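Local coordinates for protein tRNA modification GTPase mnmE (Chlorobium tepidum, PDB 3GEE) that probably hydrolyses GTP and takes part in adding a carboxymethylaminomethyl group to the wobble uridine (U34) of certain tRNAs, at residues I138-I150 against A161-L173. Residues are numbered along the deposited sequence; the frame is centred on the assembly and turned at random.
Sequences IDLLQAEAIGEMI and AVSQMKGDLSVRL
Helix 140-151 and the end of helix 155-166 form a near-antiparallel helical hairpin in the helical domain of MnmE, extended past Gly167 by the start of helix 168-177; knobs-into-holes packing and two glutamine amides that each grip the backbone of the partner helix hold it. The axes of helix 140-150 and helix 161-166 approach to 7.8 Å, a closeness permitted by the small Ala145 and Ala161; Ala145 CB lies 3.6 Å from Gln164 CB. Gln164 fits as a knob among Leu141, Glu144, Ala145 and Glu148. Gln164 runs out extended from a CG set opposite the backbone N (chi1 -169°), which lets Gln164 NE2 donate to Leu141 O at 3.0 Å in a nearly straight bond; that oxygen also accepts from Ala145 N. In the reverse direction, Gln142 NE2 donates to Met165 O, which lies almost in the amide plane of Gln142, near where a Schellman motif with Gly167 as C-prime residue ends the helix. Gln142 OE1 accepts from Asp139 N, completing the capping box in which Asp139 OD1 receives Gln142 N; both ends of the Gln142 amide are thus engaged, fixing its rotation. Leu141 is the reciprocal knob, among Gln164, Leu169, Ser170 and Leu173, its CD1 3.6 Å from Leu173 CD1; Ile455 of helix 441-456 touches Leu141 and Leu173. Toward the other end, Met149 bends at chi3 (-53°) and carries CE to Val162 CG2 and Met165 SD. Ile146 touches Lys476, predicted to bind the folate, and its side chain lies about 6 Å from a bound folinic acid. The second subunit packs its Val107 on Met149. Back at the cap, Ser170 OG donates to the syn lone pair of Asp139 OD2 at 3.1 Å.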
loop_
_atom_site.group_PDB
_atom_site.type_symbol
_atom_site.label_atom_id
_atom_site.label_comp_id
_atom_site.label_asym_id
_atom_site.label_seq_id
_atom_site.Cartn_x
_atom_site.Cartn_y
_atom_site.Cartn_z
ATOM N N ILE A 138 -11.103 23.047 -7.007
ATOM C CA ILE A 138 -10.102 23.235 -5.968
ATOM C C ILE A 138 -9.010 24.172 -6.504
ATOM O O ILE A 138 -8.794 24.227 -7.717
ATOM C CB ILE A 138 -9.560 21.841 -5.515
ATOM C CG1 ILE A 138 -9.591 21.708 -3.993
ATOM C CG2 ILE A 138 -8.194 21.506 -6.108
ATOM C CD1 ILE A 138 -11.001 21.611 -3.388
ATOM N N ASP A 139 -8.351 24.930 -5.622
ATOM C CA ASP A 139 -7.286 25.860 -6.058
ATOM C C ASP A 139 -5.863 25.305 -5.880
ATOM O O ASP A 139 -5.681 24.225 -5.314
ATOM C CB ASP A 139 -7.447 27.265 -5.436
ATOM C CG ASP A 139 -7.176 27.304 -3.926
ATOM O OD1 ASP A 139 -6.525 26.390 -3.379
ATOM O OD2 ASP A 139 -7.607 28.282 -3.279
ATOM N N LEU A 140 -4.865 26.047 -6.363
ATOM C CA LEU A 140 -3.467 25.609 -6.301
ATOM C C LEU A 140 -2.990 25.298 -4.895
ATOM O O LEU A 140 -2.283 24.311 -4.687
ATOM C CB LEU A 140 -2.523 26.626 -6.941
ATOM C CG LEU A 140 -1.879 26.230 -8.269
ATOM C CD1 LEU A 140 -0.664 27.103 -8.527
ATOM C CD2 LEU A 140 -1.484 24.753 -8.284
ATOM N N LEU A 141 -3.371 26.141 -3.939
ATOM C CA LEU A 141 -3.056 25.888 -2.540
ATOM C C LEU A 141 -3.627 24.540 -2.112
ATOM O O LEU A 141 -2.903 23.682 -1.597
ATOM C CB LEU A 141 -3.595 27.003 -1.643
ATOM C CG LEU A 141 -2.854 28.343 -1.611
ATOM C CD1 LEU A 141 -3.615 29.321 -0.735
ATOM C CD2 LEU A 141 -1.412 28.190 -1.116
ATOM N N GLN A 142 -4.924 24.358 -2.359
ATOM C CA GLN A 142 -5.629 23.140 -1.987
ATOM C C GLN A 142 -5.058 21.934 -2.715
ATOM O O GLN A 142 -4.903 20.866 -2.125
ATOM C CB GLN A 142 -7.117 23.275 -2.276
ATOM C CG GLN A 142 -7.857 24.209 -1.335
ATOM C CD GLN A 142 -9.306 24.405 -1.742
ATOM O OE1 GLN A 142 -9.598 24.909 -2.831
ATOM N NE2 GLN A 142 -10.225 24.003 -0.869
ATOM N N ALA A 143 -4.737 22.114 -3.993
ATOM C CA ALA A 143 -4.060 21.077 -4.768
ATOM C C ALA A 143 -2.760 20.638 -4.081
ATOM O O ALA A 143 -2.575 19.452 -3.786
ATOM C CB ALA A 143 -3.788 21.563 -6.192
ATOM N N GLU A 144 -1.883 21.605 -3.809
ATOM C CA GLU A 144 -0.611 21.345 -3.144
ATOM C C GLU A 144 -0.831 20.721 -1.771
ATOM O O GLU A 144 -0.049 19.874 -1.335
ATOM C CB GLU A 144 0.198 22.635 -2.997
ATOM C CG GLU A 144 0.695 23.223 -4.299
ATOM C CD GLU A 144 1.686 24.346 -4.082
ATOM O OE1 GLU A 144 2.876 24.049 -3.841
ATOM O OE2 GLU A 144 1.280 25.526 -4.159
ATOM N N ALA A 145 -1.905 21.138 -1.103
ATOM C CA ALA A 145 -2.225 20.658 0.236
ATOM C C ALA A 145 -2.514 19.162 0.248
ATOM O O ALA A 145 -2.164 18.470 1.203
ATOM C CB ALA A 145 -3.396 21.426 0.808
ATOM N N ILE A 146 -3.150 18.668 -0.811
ATOM C CA ILE A 146 -3.449 17.243 -0.908
ATOM C C ILE A 146 -2.150 16.452 -0.895
ATOM O O ILE A 146 -2.017 15.487 -0.131
ATOM C CB ILE A 146 -4.277 16.888 -2.162
ATOM C CG1 ILE A 146 -5.689 17.473 -2.054
ATOM C CG2 ILE A 146 -4.342 15.376 -2.335
ATOM C CD1 ILE A 146 -6.373 17.667 -3.383
ATOM N N GLY A 147 -1.202 16.877 -1.734
ATOM C CA GLY A 147 0.126 16.272 -1.794
ATOM C C GLY A 147 0.792 16.334 -0.438
ATOM O O GLY A 147 1.194 15.313 0.114
ATOM N N GLU A 148 0.868 17.542 0.112
ATOM C CA GLU A 148 1.503 17.782 1.404
ATOM C C GLU A 148 0.991 16.863 2.512
ATOM O O GLU A 148 1.733 16.509 3.423
ATOM C CB GLU A 148 1.333 19.245 1.820
ATOM C CG GLU A 148 2.266 20.212 1.107
ATOM C CD GLU A 148 2.098 21.657 1.570
ATOM O OE1 GLU A 148 1.643 21.890 2.717
ATOM O OE2 GLU A 148 2.435 22.568 0.780
ATOM N N MET A 149 -0.273 16.474 2.426
ATOM C CA MET A 149 -0.892 15.643 3.451
ATOM C C MET A 149 -0.466 14.188 3.344
ATOM O O MET A 149 -0.188 13.537 4.353
ATOM C CB MET A 149 -2.412 15.732 3.347
ATOM C CG MET A 149 -3.140 15.031 4.475
ATOM S SD MET A 149 -4.880 15.420 4.455
ATOM C CE MET A 149 -4.778 17.207 4.428
ATOM N N ILE A 150 -0.446 13.689 2.112
ATOM C CA ILE A 150 -0.087 12.311 1.819
ATOM C C ILE A 150 1.377 12.028 2.186
ATOM O O ILE A 150 1.697 10.974 2.743
ATOM C CB ILE A 150 -0.364 11.992 0.336
ATOM C CG1 ILE A 150 -1.873 11.980 0.084
ATOM C CG2 ILE A 150 0.250 10.664 -0.066
ATOM C CD1 ILE A 150 -2.252 12.096 -1.366
ATOM N N ALA A 161 -1.297 20.807 6.459
ATOM C CA ALA A 161 -1.917 20.475 5.181
ATOM C C ALA A 161 -3.439 20.461 5.286
ATOM O O ALA A 161 -4.133 20.905 4.368
ATOM C CB ALA A 161 -1.405 19.147 4.661
ATOM N N VAL A 162 -3.952 19.957 6.409
ATOM C CA VAL A 162 -5.391 19.949 6.664
ATOM C C VAL A 162 -5.942 21.370 6.586
ATOM O O VAL A 162 -6.929 21.617 5.899
ATOM C CB VAL A 162 -5.736 19.303 8.021
ATOM C CG1 VAL A 162 -7.181 19.582 8.402
ATOM C CG2 VAL A 162 -5.487 17.801 7.975
ATOM N N SER A 163 -5.280 22.295 7.273
ATOM C CA SER A 163 -5.643 23.708 7.231
ATOM C C SER A 163 -5.668 24.248 5.798
ATOM O O SER A 163 -6.617 24.928 5.397
ATOM C CB SER A 163 -4.682 24.528 8.091
ATOM O OG SER A 163 -4.905 25.917 7.918
ATOM N N GLN A 164 -4.630 23.928 5.030
ATOM C CA GLN A 164 -4.511 24.417 3.660
ATOM C C GLN A 164 -5.540 23.771 2.725
ATOM O O GLN A 164 -5.984 24.396 1.756
ATOM C CB GLN A 164 -3.087 24.202 3.146
ATOM C CG GLN A 164 -2.771 24.899 1.822
ATOM C CD GLN A 164 -1.280 25.015 1.565
ATOM O OE1 GLN A 164 -0.533 25.511 2.409
ATOM N NE2 GLN A 164 -0.839 24.564 0.396
ATOM N N MET A 165 -5.908 22.528 3.025
ATOM C CA MET A 165 -6.910 21.795 2.252
ATOM C C MET A 165 -8.296 22.392 2.522
ATOM O O MET A 165 -9.082 22.627 1.601
ATOM C CB MET A 165 -6.861 20.306 2.618
ATOM C CG MET A 165 -7.592 19.377 1.651
ATOM S SD MET A 165 -7.395 17.621 2.067
ATOM C CE MET A 165 -8.332 17.495 3.597
ATOM N N LYS A 166 -8.563 22.652 3.800
ATOM C CA LYS A 166 -9.747 23.370 4.257
ATOM C C LYS A 166 -9.825 24.775 3.630
ATOM O O LYS A 166 -10.913 25.345 3.507
ATOM C CB LYS A 166 -9.697 23.470 5.781
ATOM C CG LYS A 166 -11.030 23.595 6.485
ATOM C CD LYS A 166 -10.824 23.451 7.988
ATOM C CE LYS A 166 -12.118 23.641 8.759
ATOM N NZ LYS A 166 -11.882 23.609 10.231
ATOM N N GLY A 167 -8.670 25.329 3.258
ATOM C CA GLY A 167 -8.598 26.589 2.509
ATOM C C GLY A 167 -8.324 27.846 3.321
ATOM O O GLY A 167 -8.420 28.959 2.793
ATOM N N ASP A 168 -7.979 27.670 4.598
ATOM C CA ASP A 168 -7.717 28.783 5.519
ATOM C C ASP A 168 -6.858 29.904 4.913
ATOM O O ASP A 168 -7.191 31.091 5.039
ATOM C CB ASP A 168 -7.071 28.272 6.814
ATOM C CG ASP A 168 -8.030 27.454 7.676
ATOM O OD1 ASP A 168 -9.186 27.222 7.254
ATOM O OD2 ASP A 168 -7.622 27.037 8.787
ATOM N N LEU A 169 -5.761 29.525 4.256
ATOM C CA LEU A 169 -4.880 30.499 3.617
ATOM C C LEU A 169 -5.627 31.196 2.489
ATOM O O LEU A 169 -5.575 32.425 2.356
ATOM C CB LEU A 169 -3.625 29.819 3.061
ATOM C CG LEU A 169 -2.241 30.409 3.368
ATOM C CD1 LEU A 169 -1.283 30.082 2.229
ATOM C CD2 LEU A 169 -2.251 31.919 3.644
ATOM N N SER A 170 -6.334 30.390 1.695
ATOM C CA SER A 170 -7.093 30.870 0.543
ATOM C C SER A 170 -8.129 31.912 0.946
ATOM O O SER A 170 -8.300 32.918 0.250
ATOM C CB SER A 170 -7.767 29.701 -0.173
ATOM O OG SER A 170 -6.868 28.612 -0.318
ATOM N N VAL A 171 -8.807 31.669 2.069
ATOM C CA VAL A 171 -9.717 32.652 2.659
ATOM C C VAL A 171 -8.970 33.969 2.924
ATOM O O VAL A 171 -9.394 35.028 2.453
ATOM C CB VAL A 171 -10.382 32.119 3.961
ATOM C CG1 VAL A 171 -11.351 33.142 4.536
ATOM C CG2 VAL A 171 -11.105 30.809 3.694
ATOM N N ARG A 172 -7.848 33.889 3.642
ATOM C CA ARG A 172 -7.035 35.073 3.958
ATOM C C ARG A 172 -6.540 35.788 2.702
ATOM O O ARG A 172 -6.571 37.021 2.635
ATOM C CB ARG A 172 -5.851 34.715 4.869
ATOM C CG ARG A 172 -6.230 34.336 6.306
ATOM C CD ARG A 172 -6.338 35.547 7.234
ATOM N NE ARG A 172 -5.037 35.984 7.743
ATOM C CZ ARG A 172 -4.353 37.031 7.279
ATOM N NH1 ARG A 172 -3.178 37.352 7.813
ATOM N NH2 ARG A 172 -4.840 37.764 6.284
ATOM N N LEU A 173 -6.097 35.013 1.712
ATOM C CA LEU A 173 -5.595 35.572 0.454
ATOM C C LEU A 173 -6.716 36.150 -0.406
ATOM O O LEU A 173 -6.511 37.139 -1.120
ATOM C CB LEU A 173 -4.800 34.527 -0.322
ATOM C CG LEU A 173 -3.397 34.272 0.231
ATOM C CD1 LEU A 173 -3.091 32.795 0.205
ATOM C CD2 LEU A 173 -2.335 35.073 -0.516
#